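Local coordinates for chain length determinant protein (Shigella flexneri, PDB 4E2H) that regulates the chain length of the lipopolysaccharide O antigen, probably acting as an oligomer anchored in the inner membrane with this domain in the periplasm, at residues G52-A57 against Q108-K113; V89-Q94 against Q100-Q105; E77-V80 against L85-T88; A26-A31 against S44-T49. All blocks are in the same frame, centred on the assembly; numbering follows the deposited sequence.

Interaction 1. Residues G52-A57 against Q108-K113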
loop_
_atom_site.group_PDB
_atom_site.type_symbol
_atom_site.label_atom_id
_atom_site.label_comp_id
_atom_site.label_asym_id
_atom_site.label_seq_id
_atom_site.Cartn_x
_atom_site.Cartn_y
_atom_site.Cartn_z
ATOM N N GLY C 52 -10.618 2.604 16.662
ATOM C CA GLY C 52 -9.793 3.547 17.398
ATOM C C GLY C 52 -10.267 4.952 17.096
ATOM O O GLY C 52 -10.237 5.845 17.948
ATOM N N ARG C 53 -10.708 5.138 15.859
ATOM C CA ARG C 53 -11.200 6.422 15.418
ATOM C C ARG C 53 -12.441 6.794 16.212
ATOM O O ARG C 53 -12.568 7.923 16.677
ATOM C CB ARG C 53 -11.522 6.340 13.931
ATOM C CG ARG C 53 -11.780 7.671 13.281
ATOM C CD ARG C 53 -11.296 7.709 11.834
ATOM N NE ARG C 53 -11.167 9.103 11.427
ATOM C CZ ARG C 53 -10.029 9.679 11.070
ATOM N NH1 ARG C 53 -8.911 8.966 11.018
ATOM N NH2 ARG C 53 -10.024 10.963 10.744
ATOM N N PHE C 54 -13.350 5.830 16.359
ATOM C CA PHE C 54 -14.607 6.013 17.085
ATOM C C PHE C 54 -14.405 6.315 18.559
ATOM O O PHE C 54 -14.954 7.287 19.090
ATOM C CB PHE C 54 -15.464 4.753 16.960
ATOM C CG PHE C 54 -16.820 4.866 17.628
ATOM C CD1 PHE C 54 -16.931 4.889 19.014
ATOM C CD2 PHE C 54 -17.983 4.926 16.867
ATOM C CE1 PHE C 54 -18.169 4.988 19.627
ATOM C CE2 PHE C 54 -19.232 5.021 17.475
ATOM C CZ PHE C 54 -19.324 5.055 18.853
ATOM N N SER C 55 -13.642 5.464 19.234
ATOM C CA SER C 55 -13.359 5.687 20.646
ATOM C C SER C 55 -12.715 7.056 20.864
ATOM O O SER C 55 -12.838 7.650 21.928
ATOM C CB SER C 55 -12.419 4.618 21.175
ATOM O OG SER C 55 -11.096 4.875 20.756
ATOM N N SER C 56 -12.012 7.573 19.869
ATOM C CA SER C 56 -11.353 8.846 20.104
ATOM C C SER C 56 -12.407 9.951 20.089
ATOM O O SER C 56 -12.470 10.759 21.002
ATOM C CB SER C 56 -10.198 9.098 19.118
ATOM O OG SER C 56 -10.644 9.688 17.904
ATOM N N ALA C 57 -13.257 9.972 19.072
ATOM C CA ALA C 57 -14.308 10.975 19.030
ATOM C C ALA C 57 -15.196 10.791 20.262
ATOM O O ALA C 57 -15.856 11.729 20.724
ATOM C CB ALA C 57 -15.117 10.851 17.752
ATOM N N GLN C 108 -24.720 7.210 18.313
ATOM C CA GLN C 108 -25.129 7.532 16.956
ATOM C C GLN C 108 -24.668 8.947 16.599
ATOM O O GLN C 108 -24.613 9.311 15.427
ATOM C CB GLN C 108 -26.643 7.395 16.801
ATOM C CG GLN C 108 -27.162 7.571 15.378
ATOM C CD GLN C 108 -26.579 6.556 14.397
ATOM O OE1 GLN C 108 -26.448 5.362 14.715
ATOM N NE2 GLN C 108 -26.227 7.028 13.188
ATOM N N GLN C 109 -24.315 9.736 17.610
ATOM C CA GLN C 109 -23.886 11.101 17.375
ATOM C C GLN C 109 -22.411 11.090 17.001
ATOM O O GLN C 109 -21.940 11.899 16.188
ATOM C CB GLN C 109 -24.118 11.962 18.616
ATOM C CG GLN C 109 -23.427 13.325 18.575
ATOM C CD GLN C 109 -23.615 14.103 19.867
ATOM O OE1 GLN C 109 -24.733 14.498 20.205
ATOM N NE2 GLN C 109 -22.529 14.305 20.609
ATOM N N VAL C 110 -21.681 10.161 17.604
ATOM C CA VAL C 110 -20.286 9.994 17.264
ATOM C C VAL C 110 -20.167 9.178 15.983
ATOM O O VAL C 110 -19.324 9.476 15.136
ATOM C CB VAL C 110 -19.498 9.347 18.413
ATOM C CG1 VAL C 110 -18.090 8.999 17.966
ATOM C CG2 VAL C 110 -19.455 10.284 19.615
ATOM N N ASP C 111 -21.023 8.171 15.815
ATOM C CA ASP C 111 -20.983 7.374 14.596
ATOM C C ASP C 111 -21.299 8.223 13.376
ATOM O O ASP C 111 -21.024 7.828 12.248
ATOM C CB ASP C 111 -21.935 6.192 14.665
ATOM C CG ASP C 111 -22.014 5.425 13.348
ATOM O OD1 ASP C 111 -20.968 5.265 12.680
ATOM O OD2 ASP C 111 -23.130 4.983 12.973
ATOM N N ASP C 112 -21.888 9.390 13.590
ATOM C CA ASP C 112 -22.128 10.299 12.479
ATOM C C ASP C 112 -20.945 11.229 12.293
ATOM O O ASP C 112 -20.556 11.523 11.170
ATOM C CB ASP C 112 -23.410 11.094 12.699
ATOM C CG ASP C 112 -24.643 10.304 12.327
ATOM O OD1 ASP C 112 -24.500 9.119 11.937
ATOM O OD2 ASP C 112 -25.757 10.862 12.436
ATOM N N LYS C 113 -20.368 11.689 13.400
ATOM C CA LYS C 113 -19.215 12.569 13.315
ATOM C C LYS C 113 -18.068 11.862 12.574
ATOM O O LYS C 113 -17.516 12.385 11.606
ATOM C CB LYS C 113 -18.774 13.033 14.699
ATOM C CG LYS C 113 -17.514 13.893 14.687
ATOM C CD LYS C 113 -17.280 14.583 16.034
ATOM C CE LYS C 113 -16.044 15.493 15.956
ATOM N NZ LYS C 113 -15.514 15.946 17.300
#
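Val110 sets one methyl over the face of the Phe54 ring, and this CH-pi contact centres a helix-helix packing between 43-65 and the N-terminal part of the long helix 97-164, inside the alpha/beta base of the periplasmic domain. Over these segments the axes come within 9.3 Å and cross at 121°. The methyl, Val110 CG1, stands 4.0 Å from the Phe54 ring centroid and only 5° off the ring normal, so it sits over the middle of the face. Phe54 reaches that place because its CG lies anti to the backbone N (chi1 -177°), which extends the ring toward helix 97-164. Further round the ring, Phe54 CE2 meets Asp111 CB at 4.1 Å in an oblique approach. Ala57, one turn on, has its CB directed toward the other helix. The contact is apolar and largely buried; Phe58 and Leu61 also lie against Val110, while Tyr232 brings its own ring up to Phe54. Back in helix 43-65, the hydroxyls of Ser55 and Ser56 are tied to carbonyls of their own preceding turn. The same Val110 CG1 that lies over the ring also touches Ala57 CB, at 3.5 Å.

Interaction 2. Residues V89-Q94 against Q100-Q105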
loop_
_atom_site.group_PDB
_atom_site.type_symbol
_atom_site.label_atom_id
_atom_site.label_comp_id
_atom_site.label_asym_id
_atom_site.label_seq_id
_atom_site.Cartn_x
_atom_site.Cartn_y
_atom_site.Cartn_z
ATOM N N VAL C 89 -18.994 1.139 27.036
ATOM C CA VAL C 89 -19.426 2.518 27.193
ATOM C C VAL C 89 -20.648 2.560 28.075
ATOM O O VAL C 89 -21.502 1.669 28.009
ATOM C CB VAL C 89 -19.781 3.135 25.848
ATOM C CG1 VAL C 89 -18.632 2.923 24.890
ATOM C CG2 VAL C 89 -21.065 2.498 25.302
ATOM N N SER C 90 -20.741 3.596 28.897
ATOM C CA SER C 90 -21.849 3.700 29.833
ATOM C C SER C 90 -22.227 5.155 30.052
ATOM O O SER C 90 -21.356 6.029 30.155
ATOM C CB SER C 90 -21.485 3.058 31.174
ATOM O OG SER C 90 -20.781 3.981 31.990
ATOM N N TYR C 91 -23.527 5.411 30.124
ATOM C CA TYR C 91 -24.009 6.741 30.449
ATOM C C TYR C 91 -24.902 6.715 31.701
ATOM O O TYR C 91 -25.680 5.774 31.917
ATOM C CB TYR C 91 -24.728 7.365 29.252
ATOM C CG TYR C 91 -25.403 8.662 29.582
ATOM C CD1 TYR C 91 -24.676 9.832 29.685
ATOM C CD2 TYR C 91 -26.772 8.711 29.817
ATOM C CE1 TYR C 91 -25.297 11.032 30.003
ATOM C CE2 TYR C 91 -27.400 9.904 30.137
ATOM C CZ TYR C 91 -26.659 11.060 30.231
ATOM O OH TYR C 91 -27.290 12.241 30.548
ATOM N N VAL C 92 -24.780 7.754 32.523
ATOM C CA VAL C 92 -25.489 7.830 33.803
ATOM C C VAL C 92 -26.662 8.813 33.772
ATOM O O VAL C 92 -26.456 10.028 33.882
ATOM C CB VAL C 92 -24.540 8.279 34.926
ATOM C CG1 VAL C 92 -25.316 8.428 36.233
ATOM C CG2 VAL C 92 -23.393 7.299 35.077
ATOM N N GLY C 93 -27.881 8.292 33.655
ATOM C CA GLY C 93 -29.061 9.131 33.495
ATOM C C GLY C 93 -30.007 9.280 34.685
ATOM O O GLY C 93 -29.774 8.718 35.758
ATOM N N GLN C 94 -31.076 10.052 34.477
ATOM C CA GLN C 94 -32.103 10.306 35.485
ATOM C C GLN C 94 -33.057 9.116 35.596
ATOM O O GLN C 94 -33.147 8.455 36.637
ATOM C CB GLN C 94 -32.908 11.553 35.101
ATOM C CG GLN C 94 -32.062 12.762 34.738
ATOM C CD GLN C 94 -31.344 13.359 35.937
ATOM O OE1 GLN C 94 -30.255 12.907 36.317
ATOM N NE2 GLN C 94 -31.948 14.385 36.540
ATOM N N GLN C 100 -30.785 5.012 28.554
ATOM C CA GLN C 100 -30.646 4.091 27.440
ATOM C C GLN C 100 -31.029 4.698 26.075
ATOM O O GLN C 100 -30.630 4.174 25.032
ATOM C CB GLN C 100 -31.467 2.824 27.700
ATOM C CG GLN C 100 -31.673 1.945 26.494
ATOM C CD GLN C 100 -32.995 1.174 26.548
ATOM O OE1 GLN C 100 -34.079 1.772 26.683
ATOM N NE2 GLN C 100 -32.912 -0.161 26.458
HETATM N N MSE C 101 -31.820 5.768 26.040
HETATM C CA MSE C 101 -32.058 6.418 24.744
HETATM C C MSE C 101 -30.980 7.471 24.540
HETATM O O MSE C 101 -30.634 7.832 23.420
HETATM C CB MSE C 101 -33.471 7.019 24.632
HETATM C CG MSE C 101 -34.613 5.989 24.643
HETATM SE SE MSE C 101 -36.396 6.773 24.918
HETATM C CE MSE C 101 -37.479 5.138 24.994
ATOM N N LYS C 102 -30.441 7.930 25.660
ATOM C CA LYS C 102 -29.384 8.920 25.697
ATOM C C LYS C 102 -28.058 8.309 25.249
ATOM O O LYS C 102 -27.401 8.818 24.334
ATOM C CB LYS C 102 -29.238 9.436 27.127
ATOM C CG LYS C 102 -28.735 10.849 27.269
ATOM C CD LYS C 102 -29.831 11.865 26.971
ATOM C CE LYS C 102 -29.825 12.271 25.502
ATOM N NZ LYS C 102 -31.181 12.186 24.871
ATOM N N LEU C 103 -27.655 7.224 25.909
ATOM C CA LEU C 103 -26.442 6.520 25.512
ATOM C C LEU C 103 -26.486 6.248 24.019
ATOM O O LEU C 103 -25.550 6.565 23.295
ATOM C CB LEU C 103 -26.292 5.182 26.239
ATOM C CG LEU C 103 -25.090 4.390 25.708
ATOM C CD1 LEU C 103 -23.794 5.110 26.076
ATOM C CD2 LEU C 103 -25.041 2.949 26.172
ATOM N N ALA C 104 -27.575 5.656 23.556
ATOM C CA ALA C 104 -27.615 5.173 22.192
ATOM C C ALA C 104 -27.560 6.313 21.204
ATOM O O ALA C 104 -27.107 6.130 20.068
ATOM C CB ALA C 104 -28.845 4.318 21.953
ATOM N N GLN C 105 -28.018 7.490 21.613
ATOM C CA GLN C 105 -27.984 8.614 20.688
ATOM C C GLN C 105 -26.570 9.210 20.610
ATOM O O GLN C 105 -26.104 9.576 19.535
ATOM C CB GLN C 105 -29.030 9.660 21.062
ATOM C CG GLN C 105 -28.465 10.960 21.596
ATOM C CD GLN C 105 -29.524 12.050 21.660
ATOM O OE1 GLN C 105 -30.571 11.956 21.003
ATOM N NE2 GLN C 105 -29.257 13.093 22.451
#
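Tyr91 and Leu103 both carry CG anti to the backbone N (chi1 172° and 174°), which sends the tyrosine ring out from strand 87-92 along the flank of Lys102 and leads the leucine methyls back toward the strand. Val89 is turned so that CG2 sits between its backbone N and carbonyl carbon, and this is the methyl that meets the helix, 3.9 Å from Leu103 CD1. The valine and leucine side chains cross at about a right angle. Leu103 CD1 also rests 4.0 Å from Tyr91 CB, bridging two residues on the same side of the strand. Tyr91 and Lys102 run side by side and point the same way; the closest approach is Tyr91 CE2 to Lys102 CG, 3.3 Å, with Lys102 CB 3.6 Å from the same ring carbon. The lysine thus packs on the ring through CB and CG. Leu74, Ala15 and Pro238 close around Leu103. Strand 89-92 and helix 100-105 approach to 8.0 Å between axes. A strand that leads by a short loop into a helix laid back across one face of its own antiparallel sheet is the alpha/beta packing of this base domain.

Interaction 3. Residues E77-V80 against L85-T88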
loop_
_atom_site.group_PDB
_atom_site.type_symbol
_atom_site.label_atom_id
_atom_site.label_comp_id
_atom_site.label_asym_id
_atom_site.label_seq_id
_atom_site.Cartn_x
_atom_site.Cartn_y
_atom_site.Cartn_z
ATOM N N GLU C 77 -14.061 2.445 28.361
ATOM C CA GLU C 77 -12.873 1.817 28.882
ATOM C C GLU C 77 -12.908 0.389 28.417
ATOM O O GLU C 77 -13.982 -0.140 28.130
ATOM C CB GLU C 77 -12.898 1.867 30.401
ATOM C CG GLU C 77 -14.282 1.561 30.969
ATOM C CD GLU C 77 -14.260 1.356 32.466
ATOM O OE1 GLU C 77 -13.177 0.994 32.992
ATOM O OE2 GLU C 77 -15.320 1.562 33.111
ATOM N N PRO C 78 -11.732 -0.239 28.327
ATOM C CA PRO C 78 -11.657 -1.651 27.927
ATOM C C PRO C 78 -12.503 -2.537 28.863
ATOM O O PRO C 78 -12.357 -2.468 30.084
ATOM C CB PRO C 78 -10.156 -1.980 28.024
ATOM C CG PRO C 78 -9.485 -0.746 28.659
ATOM C CD PRO C 78 -10.408 0.404 28.461
ATOM N N SER C 79 -13.398 -3.335 28.286
ATOM C CA SER C 79 -14.323 -4.130 29.070
ATOM C C SER C 79 -13.510 -4.998 30.010
ATOM O O SER C 79 -13.656 -4.921 31.234
ATOM C CB SER C 79 -15.180 -4.999 28.157
ATOM O OG SER C 79 -15.559 -4.258 27.006
ATOM N N VAL C 80 -12.637 -5.811 29.438
ATOM C CA VAL C 80 -11.741 -6.607 30.248
ATOM C C VAL C 80 -10.394 -5.866 30.409
ATOM O O VAL C 80 -9.903 -5.236 29.464
ATOM C CB VAL C 80 -11.579 -8.003 29.629
ATOM C CG1 VAL C 80 -10.816 -8.921 30.571
ATOM C CG2 VAL C 80 -12.951 -8.565 29.312
ATOM N N LEU C 85 -9.029 -4.700 23.491
ATOM C CA LEU C 85 -9.870 -5.066 22.355
ATOM C C LEU C 85 -11.388 -4.812 22.367
ATOM O O LEU C 85 -11.881 -4.176 21.422
ATOM C CB LEU C 85 -9.551 -6.503 21.918
ATOM N N PRO C 86 -12.133 -5.342 23.377
ATOM C CA PRO C 86 -13.555 -4.929 23.456
ATOM C C PRO C 86 -13.673 -3.698 24.341
ATOM O O PRO C 86 -12.868 -3.500 25.276
ATOM C CB PRO C 86 -14.265 -6.131 24.078
ATOM C CG PRO C 86 -13.187 -6.801 24.909
ATOM C CD PRO C 86 -11.808 -6.430 24.314
ATOM N N LEU C 87 -14.647 -2.853 24.032
ATOM C CA LEU C 87 -14.763 -1.577 24.722
ATOM C C LEU C 87 -16.160 -1.423 25.302
ATOM O O LEU C 87 -17.152 -1.826 24.690
ATOM C CB LEU C 87 -14.453 -0.417 23.777
ATOM C CG LEU C 87 -13.001 0.046 23.546
ATOM C CD1 LEU C 87 -12.964 0.995 22.331
ATOM C CD2 LEU C 87 -12.376 0.738 24.782
ATOM N N THR C 88 -16.224 -0.820 26.480
ATOM C CA THR C 88 -17.461 -0.704 27.219
ATOM C C THR C 88 -17.788 0.751 27.442
ATOM O O THR C 88 -16.971 1.508 27.992
ATOM C CB THR C 88 -17.329 -1.344 28.594
ATOM O OG1 THR C 88 -17.089 -2.749 28.436
ATOM C CG2 THR C 88 -18.608 -1.103 29.419
#
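Ser79 and Thr88 tie together the loop end of a beta hairpin, the one formed by strands 74-78 and 87-92, where the paired strands give way to the connecting loop. The tight part lies between the two backbones and these two hydroxyls. Glu77 and Thr88 form an antiparallel hydrogen-bonded pair: Thr88 N gives to Glu77 O at 2.9 Å, and Glu77 N gives to Thr88 O at 3.1 Å. Next along, Pro78 faces Leu87 as a non-hydrogen-bonded pair, their CA atoms 4.5 Å apart. Beyond this last bridge one more backbone bond follows, Ser79 N to Pro86 O at 3.1 Å, but the donor stands 43° out of the carbonyl plane, a sign that the chain is already turning away. Pro78 CA adds a C-H...O contact to the same oxygen.

The packing is looser on the side of Pro78 and Leu87, whose side chains diverge; Leu87 CD2 still curls back to 3.7 Å from Pro78 N. Glu77 is the exposed member, its CG between the backbone N and the carbonyl carbon (chi1 42°) and the chain extended beyond; that CG comes to 4.0 Å from Thr88 O, while the carboxylate runs on outward. Two other subunits touch this corner: Ser59 of the third subunit packs on Ser79, and Val80 of the second on Pro78. Serine and threonine each set their hydroxyl anti to the carbonyl carbon, and these turn inward to meet at a short hydrogen bond, Ser79 OG to Thr88 OG1, 2.6 Å.

Interaction 4. Residues A26-A31 against S44-T49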
loop_
_atom_site.group_PDB
_atom_site.type_symbol
_atom_site.label_atom_id
_atom_site.label_comp_id
_atom_site.label_asym_id
_atom_site.label_seq_id
_atom_site.Cartn_x
_atom_site.Cartn_y
_atom_site.Cartn_z
ATOM N N ALA C 26 -15.902 -4.130 4.107
ATOM C CA ALA C 26 -15.253 -4.758 2.955
ATOM C C ALA C 26 -15.254 -3.755 1.794
ATOM O O ALA C 26 -14.283 -3.657 1.043
ATOM C CB ALA C 26 -15.947 -6.043 2.555
ATOM N N GLY C 27 -16.354 -3.015 1.656
ATOM C CA GLY C 27 -16.451 -1.900 0.731
ATOM C C GLY C 27 -15.383 -0.842 0.969
ATOM O O GLY C 27 -14.766 -0.329 0.011
ATOM N N TYR C 28 -15.150 -0.506 2.240
ATOM C CA TYR C 28 -14.105 0.466 2.589
ATOM C C TYR C 28 -12.729 -0.149 2.452
ATOM O O TYR C 28 -11.765 0.512 2.073
ATOM C CB TYR C 28 -14.274 0.965 4.020
ATOM C CG TYR C 28 -13.248 1.999 4.433
ATOM C CD1 TYR C 28 -13.404 3.334 4.083
ATOM C CD2 TYR C 28 -12.133 1.645 5.190
ATOM C CE1 TYR C 28 -12.480 4.291 4.470
ATOM C CE2 TYR C 28 -11.196 2.602 5.584
ATOM C CZ TYR C 28 -11.377 3.923 5.217
ATOM O OH TYR C 28 -10.464 4.885 5.598
ATOM N N ASN C 29 -12.640 -1.417 2.809
ATOM C CA ASN C 29 -11.422 -2.150 2.611
ATOM C C ASN C 29 -11.115 -2.205 1.142
ATOM O O ASN C 29 -9.962 -2.152 0.735
ATOM C CB ASN C 29 -11.570 -3.578 3.089
ATOM C CG ASN C 29 -10.265 -4.288 3.081
ATOM O OD1 ASN C 29 -9.211 -3.648 3.150
ATOM N ND2 ASN C 29 -10.301 -5.608 2.978
ATOM N N ASN C 30 -12.161 -2.356 0.341
ATOM C CA ASN C 30 -11.988 -2.422 -1.092
ATOM C C ASN C 30 -11.298 -1.161 -1.589
ATOM O O ASN C 30 -10.289 -1.240 -2.285
ATOM C CB ASN C 30 -13.335 -2.587 -1.771
ATOM C CG ASN C 30 -13.301 -2.171 -3.211
ATOM O OD1 ASN C 30 -12.657 -2.824 -4.046
ATOM N ND2 ASN C 30 -14.001 -1.076 -3.527
ATOM N N ALA C 31 -11.839 -0.003 -1.204
ATOM C CA ALA C 31 -11.279 1.281 -1.612
ATOM C C ALA C 31 -9.790 1.312 -1.337
ATOM O O ALA C 31 -8.990 1.484 -2.250
ATOM C CB ALA C 31 -11.950 2.426 -0.889
ATOM N N SER C 44 -6.980 -6.206 9.041
ATOM C CA SER C 44 -6.942 -6.117 10.491
ATOM C C SER C 44 -6.580 -4.690 10.904
ATOM O O SER C 44 -7.315 -4.052 11.649
ATOM C CB SER C 44 -5.953 -7.131 11.069
ATOM O OG SER C 44 -4.993 -6.484 11.890
ATOM N N ASP C 45 -5.456 -4.190 10.401
ATOM C CA ASP C 45 -4.973 -2.848 10.731
ATOM C C ASP C 45 -6.015 -1.763 10.456
ATOM O O ASP C 45 -5.990 -0.706 11.076
ATOM C CB ASP C 45 -3.675 -2.535 9.966
ATOM C CG ASP C 45 -2.423 -3.083 10.665
ATOM O OD1 ASP C 45 -1.912 -2.402 11.585
ATOM O OD2 ASP C 45 -1.936 -4.174 10.280
ATOM N N LEU C 46 -6.927 -2.024 9.525
ATOM C CA LEU C 46 -7.984 -1.071 9.183
ATOM C C LEU C 46 -9.228 -1.263 10.079
ATOM O O LEU C 46 -10.024 -0.330 10.309
ATOM C CB LEU C 46 -8.345 -1.216 7.709
ATOM C CG LEU C 46 -9.242 -0.213 6.979
ATOM C CD1 LEU C 46 -9.215 -0.527 5.488
ATOM C CD2 LEU C 46 -10.658 -0.294 7.448
ATOM N N GLN C 47 -9.410 -2.473 10.589
ATOM C CA GLN C 47 -10.395 -2.631 11.643
ATOM C C GLN C 47 -9.967 -1.702 12.793
ATOM O O GLN C 47 -10.709 -0.784 13.171
ATOM C CB GLN C 47 -10.541 -4.100 12.082
ATOM C CG GLN C 47 -11.139 -4.991 10.987
ATOM C CD GLN C 47 -11.202 -6.479 11.364
ATOM O OE1 GLN C 47 -10.260 -7.043 11.931
ATOM N NE2 GLN C 47 -12.317 -7.119 11.032
ATOM N N GLU C 48 -8.763 -1.934 13.317
ATOM C CA GLU C 48 -8.179 -1.137 14.401
ATOM C C GLU C 48 -8.347 0.386 14.243
ATOM O O GLU C 48 -8.837 1.063 15.145
ATOM C CB GLU C 48 -6.689 -1.482 14.571
ATOM C CG GLU C 48 -6.411 -2.702 15.481
ATOM C CD GLU C 48 -4.921 -2.803 15.927
ATOM O OE1 GLU C 48 -4.138 -1.847 15.662
ATOM O OE2 GLU C 48 -4.541 -3.839 16.541
ATOM N N THR C 49 -7.912 0.917 13.107
ATOM C CA THR C 49 -7.962 2.349 12.820
ATOM C C THR C 49 -9.387 2.887 12.933
ATOM O O THR C 49 -9.610 4.003 13.412
ATOM C CB THR C 49 -7.440 2.627 11.393
ATOM O OG1 THR C 49 -6.169 1.984 11.221
ATOM C CG2 THR C 49 -7.319 4.143 11.112
#
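Asn29 on helix 26-35 and Leu46 on helix 43-65 mark the closest backbone approach, their CA atoms 7.5 Å apart, wide enough that only side chains bridge the gap. Leu46 does most of the bridging. Its CG is anti to the backbone N (chi1 -169°), which carries its branched end to the other helix. There it comes up against the edge of the Tyr28 ring: Leu46 CG lies in the plane of that ring, 3.7 Å from Tyr28 CE2, and Leu46 CD2 sits near the plane at 3.3 Å from Tyr28 CD2, a close fit. The second methyl, Leu46 CD1, lying off the ring plane, is 3.6 Å from Tyr28 CD2 and also 3.9 Å from Asn29 OD1, so the leucine tip is received between the tyrosine and the asparagine. Tyr28 itself has its CG anti to the backbone N, which carries the ring out beside the leucine and not over it. Packing by one leucine, mostly against the tyrosine, makes the contact. In helix 43-65, Thr49 OG1 and Thr49 N both bond to Asp45 O, the hydroxyl at 2.7 Å, closing the helical turn that carries Leu46. The contact joins the first helix after strand 12-18 to the next one in the chain; Ile25, in the loop just ahead of helix 26-35, adds to the packing on Leu46, and Leu128 of the third subunit lies against Ala26 and Asn29.

From the N terminus, interaction 4 closes first, folding helix 26-35 against helix 43-65 across a short connection. Helix 43-65 then opens interaction 1, whose partner on helix 97-164 comes only after the hairpin, so the long loop it closes encloses the other two contacts. Inside that loop interaction 3 shuts the hairpin of strands 74-78 and 87-92, and interaction 2 follows in series, laying the start of helix 97-164 back on strand 87-92. None of the four cross. Ser55 of interaction 1 packs on Leu87 of interaction 3, linking helix 43-65 to the sheet, while interactions 1 and 2 both engage the N-terminal part of helix 97-164.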